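Local coordinates for protein Non-sulfated chondroitin lyase E66 (Autographa californica nucleopolyhedrovirus, PDB 3VSN) that cleaves non-sulfated chondroitin as a polysaccharide lyase of the baculovirus envelope and is essential for oral infection of the insect host, at residues A347-D352 with I357-W362; Y431-F434 with N438-Q441. All coordinates share one frame; numbering follows the deposited sequence.

Contact 1. Residues A347-D352 with I357-W362; sequences AYYESD and IQAPLW
Y349 and A359 meet where the packing is tightest: the methyl CB of A359 sits over one face of the tyrosine ring, 3.6 Å from the ring centroid, a close CH-pi contact. Because CG of Y349 stands anti to the backbone N (chi1 -174°), the ring reaches across to the start of helix 359-364 and lies over the backbone there, its CE1 3.2 Å from A359 N. At the far end the phenol oxygen OH accepts a fairly straight hydrogen bond from Q358 N (3.1 Å, 155° at the hydrogen). The ring also turns its CD1 edge to the face of W362 in a T-shaped pair with planes at 77°. This buried aromatic packing joins strand 349-351, paired with strand 408-410, to the short helix that follows it, and the same strand carries E350 of the active site. W362 CZ3 packs against the strand backbone, 3.4 Å from E350 N, while the carboxylate of E350, important for activity, is hydrogen-bonded to the catalytic H246 and salt-bridged to R300, the transition-state stabiliser. Packing is looser beside Y348, whose CE2 is 4.4 Å from A359 CB. On this side a water intervenes, donating to both Y348 O (2.7 Å) and W362 O (2.9 Å).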
loop_
_atom_site.group_PDB
_atom_site.type_symbol
_atom_site.label_atom_id
_atom_site.label_comp_id
_atom_site.label_asym_id
_atom_site.label_seq_id
_atom_site.Cartn_x
_atom_site.Cartn_y
_atom_site.Cartn_z
ATOM N N ALA A 347 -12.780 -5.370 -7.162
ATOM C CA ALA A 347 -12.017 -5.392 -8.404
ATOM C C ALA A 347 -10.687 -6.103 -8.193
ATOM O O ALA A 347 -10.054 -5.950 -7.148
ATOM C CB ALA A 347 -11.779 -3.975 -8.910
ATOM N N TYR A 348 -10.276 -6.894 -9.178
ATOM C CA TYR A 348 -8.930 -7.457 -9.169
ATOM C C TYR A 348 -7.964 -6.526 -9.894
ATOM O O TYR A 348 -6.748 -6.673 -9.780
ATOM C CB TYR A 348 -8.900 -8.871 -9.769
ATOM C CG TYR A 348 -9.084 -8.951 -11.274
ATOM C CD1 TYR A 348 -10.345 -9.170 -11.831
ATOM C CD2 TYR A 348 -7.993 -8.832 -12.141
ATOM C CE1 TYR A 348 -10.516 -9.261 -13.207
ATOM C CE2 TYR A 348 -8.153 -8.920 -13.516
ATOM C CZ TYR A 348 -9.415 -9.132 -14.041
ATOM O OH TYR A 348 -9.569 -9.220 -15.403
ATOM N N TYR A 349 -8.513 -5.564 -10.634
ATOM C CA TYR A 349 -7.693 -4.656 -11.428
ATOM C C TYR A 349 -8.440 -3.381 -11.804
ATOM O O TYR A 349 -9.666 -3.382 -11.926
ATOM C CB TYR A 349 -7.180 -5.364 -12.692
ATOM C CG TYR A 349 -6.210 -4.539 -13.510
ATOM C CD1 TYR A 349 -5.059 -4.005 -12.933
ATOM C CD2 TYR A 349 -6.441 -4.296 -14.865
ATOM C CE1 TYR A 349 -4.170 -3.247 -13.677
ATOM C CE2 TYR A 349 -5.548 -3.546 -15.620
ATOM C CZ TYR A 349 -4.418 -3.028 -15.022
ATOM O OH TYR A 349 -3.532 -2.277 -15.761
ATOM N N GLU A 350 -7.685 -2.297 -11.968
ATOM C CA GLU A 350 -8.207 -1.048 -12.508
ATOM C C GLU A 350 -7.201 -0.503 -13.515
ATOM O O GLU A 350 -6.013 -0.398 -13.214
ATOM C CB GLU A 350 -8.454 -0.025 -11.393
ATOM C CG GLU A 350 -9.260 1.189 -11.837
ATOM C CD GLU A 350 -9.251 2.315 -10.818
ATOM O OE1 GLU A 350 -8.175 2.617 -10.267
ATOM O OE2 GLU A 350 -10.321 2.908 -10.575
ATOM N N SER A 351 -7.685 -0.178 -14.710
ATOM C CA SER A 351 -6.850 0.397 -15.761
ATOM C C SER A 351 -7.283 1.820 -16.112
ATOM O O SER A 351 -8.350 2.276 -15.698
ATOM C CB SER A 351 -6.887 -0.483 -17.013
ATOM O OG SER A 351 -8.215 -0.646 -17.484
ATOM N N ASP A 352 -6.439 2.514 -16.872
ATOM C CA ASP A 352 -6.751 3.847 -17.387
ATOM C C ASP A 352 -6.185 3.975 -18.813
ATOM O O ASP A 352 -5.571 3.027 -19.305
ATOM C CB ASP A 352 -6.237 4.939 -16.427
ATOM C CG ASP A 352 -4.724 4.909 -16.235
ATOM O OD1 ASP A 352 -3.984 4.988 -17.237
ATOM O OD2 ASP A 352 -4.272 4.837 -15.070
ATOM N N ILE A 357 -1.324 -2.670 -18.241
ATOM C CA ILE A 357 -0.544 -3.916 -18.208
ATOM C C ILE A 357 -0.251 -4.428 -16.788
ATOM O O ILE A 357 0.507 -5.383 -16.614
ATOM C CB ILE A 357 0.780 -3.804 -19.014
ATOM C CG1 ILE A 357 1.705 -2.718 -18.437
ATOM C CG2 ILE A 357 0.495 -3.554 -20.490
ATOM C CD1 ILE A 357 3.109 -2.746 -19.013
ATOM N N GLN A 358 -0.870 -3.811 -15.786
ATOM C CA GLN A 358 -0.510 -4.063 -14.389
ATOM C C GLN A 358 -1.319 -5.166 -13.681
ATOM O O GLN A 358 -1.066 -5.458 -12.508
ATOM C CB GLN A 358 -0.557 -2.751 -13.584
ATOM C CG GLN A 358 0.587 -1.783 -13.882
ATOM C CD GLN A 358 0.412 -0.986 -15.173
ATOM O OE1 GLN A 358 -0.620 -1.065 -15.846
ATOM N NE2 GLN A 358 1.428 -0.201 -15.519
ATOM N N ALA A 359 -2.274 -5.777 -14.382
ATOM C CA ALA A 359 -3.137 -6.798 -13.763
ATOM C C ALA A 359 -2.397 -8.036 -13.240
ATOM O O ALA A 359 -2.705 -8.500 -12.140
ATOM C CB ALA A 359 -4.278 -7.202 -14.686
ATOM N N PRO A 360 -1.434 -8.583 -14.016
ATOM C CA PRO A 360 -0.690 -9.721 -13.467
ATOM C C PRO A 360 0.017 -9.419 -12.140
ATOM O O PRO A 360 -0.029 -10.248 -11.226
ATOM C CB PRO A 360 0.313 -10.048 -14.576
ATOM C CG PRO A 360 -0.414 -9.650 -15.822
ATOM C CD PRO A 360 -1.102 -8.365 -15.438
ATOM N N LEU A 361 0.630 -8.242 -12.031
ATOM C CA LEU A 361 1.295 -7.819 -10.794
ATOM C C LEU A 361 0.315 -7.696 -9.621
ATOM O O LEU A 361 0.630 -8.096 -8.499
ATOM C CB LEU A 361 2.050 -6.496 -11.009
ATOM C CG LEU A 361 2.883 -5.921 -9.854
ATOM C CD1 LEU A 361 4.034 -6.844 -9.474
ATOM C CD2 LEU A 361 3.402 -4.538 -10.214
ATOM N N TRP A 362 -0.876 -7.166 -9.890
ATOM C CA TRP A 362 -1.906 -7.000 -8.856
ATOM C C TRP A 362 -2.527 -8.289 -8.390
ATOM O O TRP A 362 -3.059 -8.362 -7.279
ATOM C CB TRP A 362 -3.014 -6.085 -9.358
ATOM C CG TRP A 362 -2.672 -4.613 -9.389
ATOM C CD1 TRP A 362 -1.412 -4.019 -9.470
ATOM C CD2 TRP A 362 -3.620 -3.494 -9.372
ATOM N NE1 TRP A 362 -1.518 -2.647 -9.487
ATOM C CE2 TRP A 362 -2.814 -2.268 -9.435
ATOM C CE3 TRP A 362 -5.006 -3.390 -9.304
ATOM C CZ2 TRP A 362 -3.394 -1.006 -9.434
ATOM C CZ3 TRP A 362 -5.581 -2.112 -9.308
ATOM C CH2 TRP A 362 -4.793 -0.950 -9.375
HETATM O O HOH W 1 -5.840 -7.403 -7.313
#

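Contact 2. Residues Y431-F434 with N438-Q441; sequences YAKF and NNLQ
With CG anti to the backbone N (chi1 -173°) and every later torsion extended, K433 lays its chain across Q441 and N439, bringing its CG within 3.9 Å of Q441 CB and its CE beside the N439 side chain. Q441 differs at its first torsion: chi1 of 65° sets CG between the backbone N and the carbonyl carbon, and the extended chi2 carries the amide toward Y431. There a water closes the gap, donating to Q441 OE1 at 2.7 Å and lying equally close to Y431 OH. The phenol ring of Y431 is also met edge-to-face by Y590 and engages K443 in a cation-pi contact. Beneath these partly exposed groups, K433 and Q441 form an antiparallel non-hydrogen-bonded pair. The backbone is drawn together by F434 N, which donates to L440 O over 2.8 Å. The same carbonyl oxygen also receives a CA-H...O contact from K433 CA at 3.2 Å, and A432 O is approached in the same manner by Q441 CA. On the buried face F434 and L440 lie side by side and point the same way, F434 CD2 touching L440 CD2 at 4.1 Å; helix 359-364 lies against both, through T363 and M364. N438 and N439 have positive phi, which helps the chain to reverse. This is the turn end of a beta hairpin, strands 426-434 and 440-449, within the large antiparallel sheet of the lyase's beta-sandwich region.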
loop_
_atom_site.group_PDB
_atom_site.type_symbol
_atom_site.label_atom_id
_atom_site.label_comp_id
_atom_site.label_asym_id
_atom_site.label_seq_id
_atom_site.Cartn_x
_atom_site.Cartn_y
_atom_site.Cartn_z
ATOM N N TYR A 431 -8.718 -18.972 -4.863
ATOM C CA TYR A 431 -9.301 -19.567 -6.059
ATOM C C TYR A 431 -9.811 -18.400 -6.877
ATOM O O TYR A 431 -10.678 -17.645 -6.425
ATOM C CB TYR A 431 -10.447 -20.510 -5.678
ATOM C CG TYR A 431 -11.194 -21.184 -6.827
ATOM C CD1 TYR A 431 -10.588 -21.409 -8.071
ATOM C CD2 TYR A 431 -12.501 -21.640 -6.642
ATOM C CE1 TYR A 431 -11.280 -22.039 -9.102
ATOM C CE2 TYR A 431 -13.196 -22.273 -7.661
ATOM C CZ TYR A 431 -12.584 -22.471 -8.886
ATOM O OH TYR A 431 -13.285 -23.100 -9.890
ATOM N N ALA A 432 -9.252 -18.238 -8.070
ATOM C CA ALA A 432 -9.565 -17.086 -8.903
ATOM C C ALA A 432 -9.713 -17.465 -10.369
ATOM O O ALA A 432 -9.088 -18.420 -10.841
ATOM C CB ALA A 432 -8.500 -16.016 -8.733
ATOM N N LYS A 433 -10.565 -16.721 -11.069
ATOM C CA LYS A 433 -10.675 -16.811 -12.520
ATOM C C LYS A 433 -10.906 -15.410 -13.084
ATOM O O LYS A 433 -11.744 -14.657 -12.577
ATOM C CB LYS A 433 -11.791 -17.775 -12.942
ATOM C CG LYS A 433 -11.837 -18.048 -14.442
ATOM C CD LYS A 433 -12.914 -19.059 -14.803
ATOM C CE LYS A 433 -12.835 -19.450 -16.273
ATOM N NZ LYS A 433 -13.881 -20.455 -16.623
ATOM N N PHE A 434 -10.150 -15.072 -14.124
ATOM C CA PHE A 434 -10.157 -13.730 -14.692
ATOM C C PHE A 434 -10.513 -13.771 -16.179
ATOM O O PHE A 434 -9.684 -14.160 -17.011
ATOM C CB PHE A 434 -8.787 -13.065 -14.506
ATOM C CG PHE A 434 -8.206 -13.216 -13.120
ATOM C CD1 PHE A 434 -8.550 -12.327 -12.106
ATOM C CD2 PHE A 434 -7.288 -14.228 -12.837
ATOM C CE1 PHE A 434 -8.002 -12.449 -10.835
ATOM C CE2 PHE A 434 -6.739 -14.357 -11.568
ATOM C CZ PHE A 434 -7.095 -13.464 -10.567
ATOM N N ASN A 438 -7.677 -13.916 -20.516
ATOM C CA ASN A 438 -7.798 -15.151 -21.291
ATOM C C ASN A 438 -8.385 -16.314 -20.470
ATOM O O ASN A 438 -8.001 -17.476 -20.649
ATOM C CB ASN A 438 -6.426 -15.512 -21.885
ATOM C CG ASN A 438 -6.488 -16.649 -22.879
ATOM O OD1 ASN A 438 -7.445 -16.771 -23.639
ATOM N ND2 ASN A 438 -5.457 -17.490 -22.879
ATOM N N ASN A 439 -9.320 -15.988 -19.576
ATOM C CA ASN A 439 -9.926 -16.963 -18.652
ATOM C C ASN A 439 -8.917 -17.687 -17.755
ATOM O O ASN A 439 -9.147 -18.832 -17.349
ATOM C CB ASN A 439 -10.823 -17.975 -19.394
ATOM C CG ASN A 439 -12.242 -17.466 -19.608
ATOM O OD1 ASN A 439 -12.939 -17.918 -20.518
ATOM N ND2 ASN A 439 -12.681 -16.541 -18.765
ATOM N N LEU A 440 -7.801 -17.020 -17.456
ATOM C CA LEU A 440 -6.829 -17.539 -16.492
ATOM C C LEU A 440 -7.519 -17.885 -15.185
ATOM O O LEU A 440 -8.273 -17.078 -14.632
ATOM C CB LEU A 440 -5.703 -16.530 -16.230
ATOM C CG LEU A 440 -4.687 -16.889 -15.132
ATOM C CD1 LEU A 440 -3.752 -18.012 -15.571
ATOM C CD2 LEU A 440 -3.902 -15.654 -14.726
ATOM N N GLN A 441 -7.261 -19.095 -14.704
ATOM C CA GLN A 441 -7.736 -19.531 -13.400
ATOM C C GLN A 441 -6.610 -20.245 -12.669
ATOM O O GLN A 441 -5.678 -20.755 -13.301
ATOM C CB GLN A 441 -8.952 -20.452 -13.540
ATOM C CG GLN A 441 -8.666 -21.771 -14.247
ATOM C CD GLN A 441 -9.855 -22.707 -14.221
ATOM O OE1 GLN A 441 -10.189 -23.271 -13.180
ATOM N NE2 GLN A 441 -10.497 -22.879 -15.367
HETATM O O HOH W 2 -12.728 -22.622 -12.451
#

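Followed from the N terminus, the chain passes the helical domain and reaches contact 1, which closes the short loop between strand 349-351 and helix 359-364. Some seventy residues later contact 2 closes the tight reversal between strands 426-434 and 440-449. The two loops are therefore in series, neither nested nor crossed, yet they adjoin in space, their centres about 13 Å apart. Y348 and F434 join them directly by an edge-to-face ring pair, with Y348 CG 3.5 Å from F434 CD1, and Y348 OH bonds to E436 in the hairpin turn. Helix 359-364 packs on both, on the active-site strand through W362 and on the hairpin through T363 and M364.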